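Local coordinates for putative mandelate racemase (Bordetella bronchiseptica, PDB 3OZY) that probably acts as a magnesium-dependent acid-sugar enzyme of the enolase superfamily, binding xylarate at its metal site, at the D-xylaric acid site and the interface of chains B and A. Numbering follows the deposited sequence. Chains: chain A/B, Putative mandelate racemase.

Contact 1: the D-xylaric acid site. Residues chain A 25, 27, 30, 144, 147, 171, 173, 201, 203, 227, 254, 304, 306, 329. With DXL (D-xylaric acid), chain C; MG (magnesium ion), chain D.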
loop_
_atom_site.group_PDB
_atom_site.type_symbol
_atom_site.label_atom_id
_atom_site.label_comp_id
_atom_site.label_asym_id
_atom_site.label_seq_id
_atom_site.Cartn_x
_atom_site.Cartn_y
_atom_site.Cartn_z
ATOM N N SER A 25 -19.592 -11.314 -0.147
ATOM C CA SER A 25 -18.851 -11.542 -1.383
ATOM C C SER A 25 -17.444 -11.965 -0.979
ATOM O O SER A 25 -17.160 -12.164 0.208
ATOM C CB SER A 25 -18.779 -10.261 -2.204
ATOM O OG SER A 25 -17.985 -9.294 -1.527
ATOM N N ALA A 27 -15.028 -10.175 -0.602
ATOM C CA ALA A 27 -14.467 -9.165 0.292
ATOM C C ALA A 27 -14.853 -9.388 1.754
ATOM O O ALA A 27 -14.285 -8.755 2.645
ATOM C CB ALA A 27 -14.883 -7.775 -0.154
ATOM N N LYS A 30 -20.676 -8.266 5.089
ATOM C CA LYS A 30 -20.843 -6.889 5.557
ATOM C C LYS A 30 -21.505 -6.851 6.928
ATOM O O LYS A 30 -22.453 -7.601 7.187
ATOM C CB LYS A 30 -21.642 -6.066 4.548
ATOM C CG LYS A 30 -20.981 -6.002 3.172
ATOM C CD LYS A 30 -21.643 -4.968 2.276
ATOM C CE LYS A 30 -21.106 -5.045 0.847
ATOM N NZ LYS A 30 -19.626 -4.951 0.803
ATOM N N SER A 144 -25.609 -2.444 -8.243
ATOM C CA SER A 144 -24.471 -3.129 -7.625
ATOM C C SER A 144 -24.864 -3.547 -6.206
ATOM O O SER A 144 -25.018 -2.678 -5.353
ATOM C CB SER A 144 -23.282 -2.159 -7.576
ATOM O OG SER A 144 -22.113 -2.803 -7.086
ATOM N N TYR A 147 -25.759 -10.486 -4.660
ATOM C CA TYR A 147 -24.680 -11.105 -3.897
ATOM C C TYR A 147 -24.764 -12.630 -3.840
ATOM O O TYR A 147 -25.603 -13.237 -4.514
ATOM C CB TYR A 147 -24.579 -10.467 -2.492
ATOM C CG TYR A 147 -23.791 -9.161 -2.508
ATOM C CD1 TYR A 147 -24.331 -8.003 -3.059
ATOM C CD2 TYR A 147 -22.498 -9.097 -1.993
ATOM C CE1 TYR A 147 -23.602 -6.809 -3.104
ATOM C CE2 TYR A 147 -21.768 -7.913 -2.026
ATOM C CZ TYR A 147 -22.324 -6.776 -2.583
ATOM O OH TYR A 147 -21.611 -5.591 -2.624
ATOM N N LYS A 171 -24.941 -6.172 -11.663
ATOM C CA LYS A 171 -23.740 -6.968 -11.399
ATOM C C LYS A 171 -24.048 -8.108 -10.436
ATOM O O LYS A 171 -24.829 -7.942 -9.489
ATOM C CB LYS A 171 -22.617 -6.075 -10.849
ATOM C CG LYS A 171 -21.241 -6.757 -10.760
ATOM C CD LYS A 171 -20.120 -5.713 -10.700
ATOM C CE LYS A 171 -19.932 -5.128 -9.303
ATOM N NZ LYS A 171 -18.911 -4.049 -9.346
ATOM N N LYS A 173 -22.226 -11.060 -7.931
ATOM C CA LYS A 173 -21.036 -11.536 -7.232
ATOM C C LYS A 173 -20.873 -13.032 -7.427
ATOM O O LYS A 173 -21.849 -13.785 -7.340
ATOM C CB LYS A 173 -21.141 -11.217 -5.742
ATOM C CG LYS A 173 -21.214 -9.744 -5.456
ATOM C CD LYS A 173 -19.876 -9.066 -5.743
ATOM C CE LYS A 173 -19.879 -7.628 -5.275
ATOM N NZ LYS A 173 -18.516 -7.036 -5.402
ATOM N N ASP A 201 -18.503 -10.164 -10.865
ATOM C CA ASP A 201 -17.433 -9.685 -9.989
ATOM C C ASP A 201 -17.032 -10.812 -9.050
ATOM O O ASP A 201 -17.844 -11.262 -8.232
ATOM C CB ASP A 201 -17.946 -8.476 -9.197
ATOM C CG ASP A 201 -16.888 -7.831 -8.322
ATOM O OD1 ASP A 201 -15.811 -8.422 -8.108
ATOM O OD2 ASP A 201 -17.154 -6.711 -7.836
ATOM N N ASN A 203 -14.310 -10.686 -6.933
ATOM C CA ASN A 203 -13.575 -10.212 -5.747
ATOM C C ASN A 203 -12.270 -10.966 -5.492
ATOM O O ASN A 203 -11.959 -11.297 -4.344
ATOM C CB ASN A 203 -14.457 -10.266 -4.480
ATOM C CG ASN A 203 -15.502 -9.175 -4.455
ATOM O OD1 ASN A 203 -16.644 -9.391 -4.856
ATOM N ND2 ASN A 203 -15.118 -7.992 -3.972
ATOM N N GLU A 227 -15.029 -8.771 -13.426
ATOM C CA GLU A 227 -14.349 -7.857 -12.520
ATOM C C GLU A 227 -13.601 -8.613 -11.428
ATOM O O GLU A 227 -14.113 -9.604 -10.886
ATOM C CB GLU A 227 -15.379 -6.893 -11.923
ATOM C CG GLU A 227 -14.869 -6.057 -10.758
ATOM C CD GLU A 227 -15.868 -5.004 -10.330
ATOM O OE1 GLU A 227 -16.851 -4.775 -11.068
ATOM O OE2 GLU A 227 -15.656 -4.373 -9.268
ATOM N N GLU A 254 -10.628 -1.453 -8.077
ATOM C CA GLU A 254 -10.968 -0.940 -6.756
ATOM C C GLU A 254 -9.838 -1.160 -5.749
ATOM O O GLU A 254 -9.728 -0.426 -4.761
ATOM C CB GLU A 254 -12.270 -1.541 -6.248
ATOM C CG GLU A 254 -12.159 -2.963 -5.763
ATOM C CD GLU A 254 -13.514 -3.632 -5.663
ATOM O OE1 GLU A 254 -13.851 -4.178 -4.594
ATOM O OE2 GLU A 254 -14.251 -3.595 -6.658
ATOM N N HIS A 304 -15.030 2.007 -9.880
ATOM C CA HIS A 304 -15.658 1.525 -8.660
ATOM C C HIS A 304 -16.121 2.761 -7.881
ATOM O O HIS A 304 -15.428 3.787 -7.869
ATOM C CB HIS A 304 -14.619 0.740 -7.853
ATOM C CG HIS A 304 -15.049 0.375 -6.464
ATOM N ND1 HIS A 304 -14.919 1.232 -5.389
ATOM C CD2 HIS A 304 -15.552 -0.780 -5.965
ATOM C CE1 HIS A 304 -15.344 0.625 -4.293
ATOM N NE2 HIS A 304 -15.736 -0.596 -4.615
ATOM N N PHE A 306 -18.251 2.232 -4.740
ATOM C CA PHE A 306 -19.053 1.609 -3.681
ATOM C C PHE A 306 -18.497 1.899 -2.287
ATOM O O PHE A 306 -17.509 1.295 -1.880
ATOM C CB PHE A 306 -19.041 0.099 -3.959
ATOM C CG PHE A 306 -20.079 -0.714 -3.227
ATOM C CD1 PHE A 306 -21.255 -1.102 -3.868
ATOM C CD2 PHE A 306 -19.827 -1.201 -1.958
ATOM C CE1 PHE A 306 -22.186 -1.907 -3.227
ATOM C CE2 PHE A 306 -20.762 -2.015 -1.311
ATOM C CZ PHE A 306 -21.942 -2.354 -1.946
ATOM N N GLU A 329 -21.428 2.501 -11.450
ATOM C CA GLU A 329 -21.771 1.668 -10.300
ATOM C C GLU A 329 -22.678 2.381 -9.305
ATOM O O GLU A 329 -22.337 3.451 -8.803
ATOM C CB GLU A 329 -20.502 1.197 -9.583
ATOM C CG GLU A 329 -20.820 0.289 -8.411
ATOM C CD GLU A 329 -19.614 -0.420 -7.833
ATOM O OE1 GLU A 329 -18.490 0.123 -7.866
ATOM O OE2 GLU A 329 -19.801 -1.544 -7.325
HETATM O OAA DXL C . -19.255 -5.523 -1.727
HETATM O OAB DXL C . -17.092 -4.151 -0.812
HETATM O OAC DXL C . -16.218 -5.204 -4.927
HETATM O OAD DXL C . -18.579 -2.451 -5.321
HETATM O OAE DXL C . -17.830 -6.917 -2.710
HETATM C CAF DXL C . -18.140 -5.832 -2.177
HETATM C CAG DXL C . -17.047 -4.772 -2.106
HETATM C CAH DXL C . -17.279 -3.721 -3.209
HETATM C CAI DXL C . -17.379 -4.396 -4.600
HETATM C CAJ DXL C . -17.845 -3.392 -5.693
HETATM O OAK DXL C . -17.496 -3.560 -6.876
HETATM O OAL DXL C . -16.263 -2.705 -3.104
HETATM MG MG MG D . -15.804 -4.993 -7.183
HETATM O O HOH W 1 -14.344 -6.599 -6.920
HETATM O O HOH W 2 -16.547 -1.667 -9.305
HETATM O O HOH W 3 -16.506 -0.887 -0.648
#

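Contact 2: the interface of chains B and A. Residues chain B 89, 94-95, 99-100, 260; chain A 232-233, 255-256.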
loop_
_atom_site.group_PDB
_atom_site.type_symbol
_atom_site.label_atom_id
_atom_site.label_comp_id
_atom_site.label_asym_id
_atom_site.label_seq_id
_atom_site.Cartn_x
_atom_site.Cartn_y
_atom_site.Cartn_z
ATOM N N PHE B 89 -3.406 -11.806 5.775
ATOM C CA PHE B 89 -3.324 -11.113 4.488
ATOM C C PHE B 89 -4.653 -11.113 3.736
ATOM O O PHE B 89 -5.133 -10.070 3.291
ATOM C CB PHE B 89 -2.213 -11.733 3.626
ATOM C CG PHE B 89 -2.044 -11.086 2.271
ATOM C CD1 PHE B 89 -1.227 -9.971 2.112
ATOM C CD2 PHE B 89 -2.657 -11.629 1.150
ATOM C CE1 PHE B 89 -1.060 -9.382 0.864
ATOM C CE2 PHE B 89 -2.500 -11.044 -0.101
ATOM C CZ PHE B 89 -1.692 -9.922 -0.246
ATOM N N SER B 94 -4.658 -7.124 2.865
ATOM C CA SER B 94 -4.574 -6.770 1.454
ATOM C C SER B 94 -5.681 -5.792 1.051
ATOM O O SER B 94 -5.420 -4.687 0.581
ATOM C CB SER B 94 -4.630 -8.018 0.576
ATOM O OG SER B 94 -4.540 -7.646 -0.793
ATOM N N ARG B 95 -6.932 -6.187 1.267
ATOM C CA ARG B 95 -8.043 -5.328 0.876
ATOM C C ARG B 95 -8.211 -4.123 1.790
ATOM O O ARG B 95 -8.441 -3.011 1.317
ATOM C CB ARG B 95 -9.361 -6.106 0.838
ATOM C CG ARG B 95 -9.440 -7.172 -0.240
ATOM C CD ARG B 95 -10.854 -7.780 -0.280
ATOM N NE ARG B 95 -10.942 -8.944 -1.170
ATOM C CZ ARG B 95 -10.620 -10.187 -0.819
ATOM N NH1 ARG B 95 -10.203 -10.459 0.411
ATOM N NH2 ARG B 95 -10.727 -11.171 -1.704
ATOM N N HIS B 99 -2.712 -3.472 -0.653
ATOM C CA HIS B 99 -1.816 -4.591 -0.911
ATOM C C HIS B 99 -0.309 -4.269 -0.814
ATOM O O HIS B 99 0.480 -5.193 -0.637
ATOM C CB HIS B 99 -2.163 -5.274 -2.244
ATOM C CG HIS B 99 -1.877 -4.449 -3.464
ATOM N ND1 HIS B 99 -1.379 -5.002 -4.625
ATOM C CD2 HIS B 99 -2.028 -3.126 -3.715
ATOM C CE1 HIS B 99 -1.232 -4.055 -5.536
ATOM N NE2 HIS B 99 -1.615 -2.906 -5.008
ATOM N N ARG B 100 0.082 -2.992 -0.922
ATOM C CA ARG B 100 1.501 -2.599 -0.802
ATOM C C ARG B 100 1.587 -1.421 0.158
ATOM O O ARG B 100 1.687 -0.261 -0.254
ATOM C CB ARG B 100 2.101 -2.251 -2.172
ATOM C CG ARG B 100 1.754 -3.251 -3.296
ATOM C CD ARG B 100 2.453 -4.616 -3.128
ATOM N NE ARG B 100 1.995 -5.539 -4.173
ATOM C CZ ARG B 100 2.414 -5.521 -5.434
ATOM N NH1 ARG B 100 3.352 -4.665 -5.810
ATOM N NH2 ARG B 100 1.904 -6.376 -6.322
ATOM N N ASN B 260 5.130 -10.252 -4.722
ATOM C CA ASN B 260 4.474 -9.830 -5.960
ATOM C C ASN B 260 5.171 -8.641 -6.609
ATOM O O ASN B 260 5.289 -8.565 -7.833
ATOM C CB ASN B 260 3.012 -9.484 -5.688
ATOM C CG ASN B 260 2.271 -10.614 -5.031
ATOM O OD1 ASN B 260 1.820 -10.509 -3.882
ATOM N ND2 ASN B 260 2.153 -11.714 -5.746
ATOM N N ILE A 232 -5.400 -9.134 -7.521
ATOM C CA ILE A 232 -4.879 -7.953 -8.205
ATOM C C ILE A 232 -3.356 -7.981 -8.322
ATOM O O ILE A 232 -2.781 -7.177 -9.048
ATOM C CB ILE A 232 -5.326 -6.610 -7.548
ATOM C CG1 ILE A 232 -4.414 -6.222 -6.373
ATOM C CG2 ILE A 232 -6.807 -6.642 -7.164
ATOM C CD1 ILE A 232 -4.599 -7.067 -5.138
ATOM N N ASP A 233 -2.711 -8.904 -7.612
ATOM C CA ASP A 233 -1.259 -9.040 -7.671
ATOM C C ASP A 233 -0.785 -9.873 -8.847
ATOM O O ASP A 233 0.413 -9.915 -9.122
ATOM C CB ASP A 233 -0.729 -9.631 -6.365
ATOM C CG ASP A 233 -0.838 -8.657 -5.212
ATOM O OD1 ASP A 233 -0.490 -7.483 -5.432
ATOM O OD2 ASP A 233 -1.260 -9.057 -4.105
ATOM N N ASN A 255 -8.986 -2.154 -5.992
ATOM C CA ASN A 255 -7.916 -2.453 -5.049
ATOM C C ASN A 255 -6.518 -2.186 -5.602
ATOM O O ASN A 255 -5.512 -2.619 -5.023
ATOM C CB ASN A 255 -8.074 -3.876 -4.509
ATOM C CG ASN A 255 -9.241 -3.990 -3.550
ATOM O OD1 ASN A 255 -9.330 -3.226 -2.583
ATOM N ND2 ASN A 255 -10.148 -4.928 -3.814
ATOM N N LEU A 256 -6.466 -1.423 -6.695
ATOM C CA LEU A 256 -5.211 -0.965 -7.285
ATOM C C LEU A 256 -5.129 0.534 -7.059
ATOM O O LEU A 256 -6.147 1.230 -7.077
ATOM C CB LEU A 256 -5.203 -1.271 -8.785
ATOM C CG LEU A 256 -5.159 -2.756 -9.146
ATOM C CD1 LEU A 256 -5.426 -2.952 -10.638
ATOM C CD2 LEU A 256 -3.809 -3.360 -8.747
HETATM O O HOH W 4 -5.151 -3.662 -2.402
HETATM O O HOH W 5 -7.295 -2.283 -1.108
HETATM O O HOH W 6 1.545 -7.185 -9.102
#

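Contact 1: the D-xylaric acid site
A:Phe306 has more of its surface (17 Å²) against DXL than any other residue given: its CG lies anti to the backbone N (chi1 -165°), and ring atom CD2 packs 3.8 Å from DXL CAH, giving the middle of a polar ligand an apolar wall. The site has the mandelate racemase signature of the enolase superfamily, with carboxylates of A:Asp201, A:Glu227 and A:Glu254 at the barrel strand ends holding magnesium. With them, DXL carboxylate OAK, alpha-hydroxyl OAC and water 1 form a near-octahedral oxygen shell, which suits Mg; the chelation would stabilise an enolate. A:Glu254 also has a second role, its OE1 meeting the hydroxyl DXL OAC at 2.6 Å.

A:Lys171 and A:Lys173 form the KxK motif. The former, bent at chi3 (80°), sends NZ to DXL OAK at 2.9 Å, while A:Glu227 OE1 receives it from above the carboxylate plane. A:Lys173 NZ reaches DXL OAE at 2.8 Å and is positioned by a lone pair of A:Asn203 OD1. Across CAI from this amine stands A:His304, whose NE2 hydrogen-bonds with the hydroxyl DXL OAL at 2.6 Å. In this family such a lysine and histidine commonly serve as acid–base catalysts on opposite faces.

At the distal carboxylate, DXL OAA is gripped by A:Lys30 NZ at 2.6 Å and by A:Tyr147 OH, lying in the tyrosine ring plane; A:Ser25 OG binds OAE. A:Glu329 OE2 lies 2.5 Å from DXL OAD, suggesting a shared proton; A:Ser144 OG donates to the anti lone pair of OE2.

Contact 2: the interface of chains B and A
A:Ile232 and A:Asp233 have helix-like backbone angles in the loop just ahead of helix 235-242, and this turn carries the aspartate side chain into chain B. There A:Asp233 is the hub, with more of its surface hidden than any other residue of the patch. Its OD1 accepts hydrogen bonds from B:His99 ND1 at 2.8 Å, nearly in the imidazole plane and fairly straight (162° at H), and from B:Arg100 NH2 at 2.8 Å, which adds a salt bridge. Both donors come from above the carboxylate plane. A short acidic chain suits this spot, since one oxygen can answer an imidazole N-H and a guanidinium together; the nearby arginine should help keep the carboxylate ionised.

B:Arg100 meets the aspartate tip to tip, and its CG covers one face of the B:His99 imidazole, which may help fix the ring's rotation. In B:His99, chi1 69° (the crowded position) puts the ring at the interface and chi2 142° points ND1 at A:Asp233; A:Ile232 CG1 packs against B:His99 CE1 at 3.9 Å. The amide of B:Asn260 stacks on the carboxylate, its CG 3.4 Å from A:Asp233 CB.

Waters bridge the chains. Water 4 joins A:Asn255 O, at 2.8 Å, to B:Ser94 O, water 5 joins A:Asn255 OD1 to B:Arg95 O, and water 6 links B:Arg100 NH2 with A:Asp233 O.

In the fold, chain B contributes the second half of helix 81-97, the loop leading to helix 102-122 and the start of helix 258-267; chain A contributes the loops after strands 225-227 and 249-252. The patch recurs with chains exchanged across the two-fold symmetric interface of the deposited dimer, which may be the biological one.

The C-alpha centres of contact 1 and contact 2 lie about 16 Å apart, and they have no residue in common. Sequence nonetheless ties them closely: A:Glu254, a metal ligand of contact 1, is followed directly by A:Asn255 and A:Leu256 of contact 2, and strand 225-227, which ends in the ligand A:Glu227, runs on into the loop bearing A:Ile232 and A:Asp233. Pairing of the chains may therefore steady the loops that present the metal carboxylates. If the two-fold dimer is the working form, each active site would be buttressed by the neighbouring chain, though the structure alone does not show any coupling between sites.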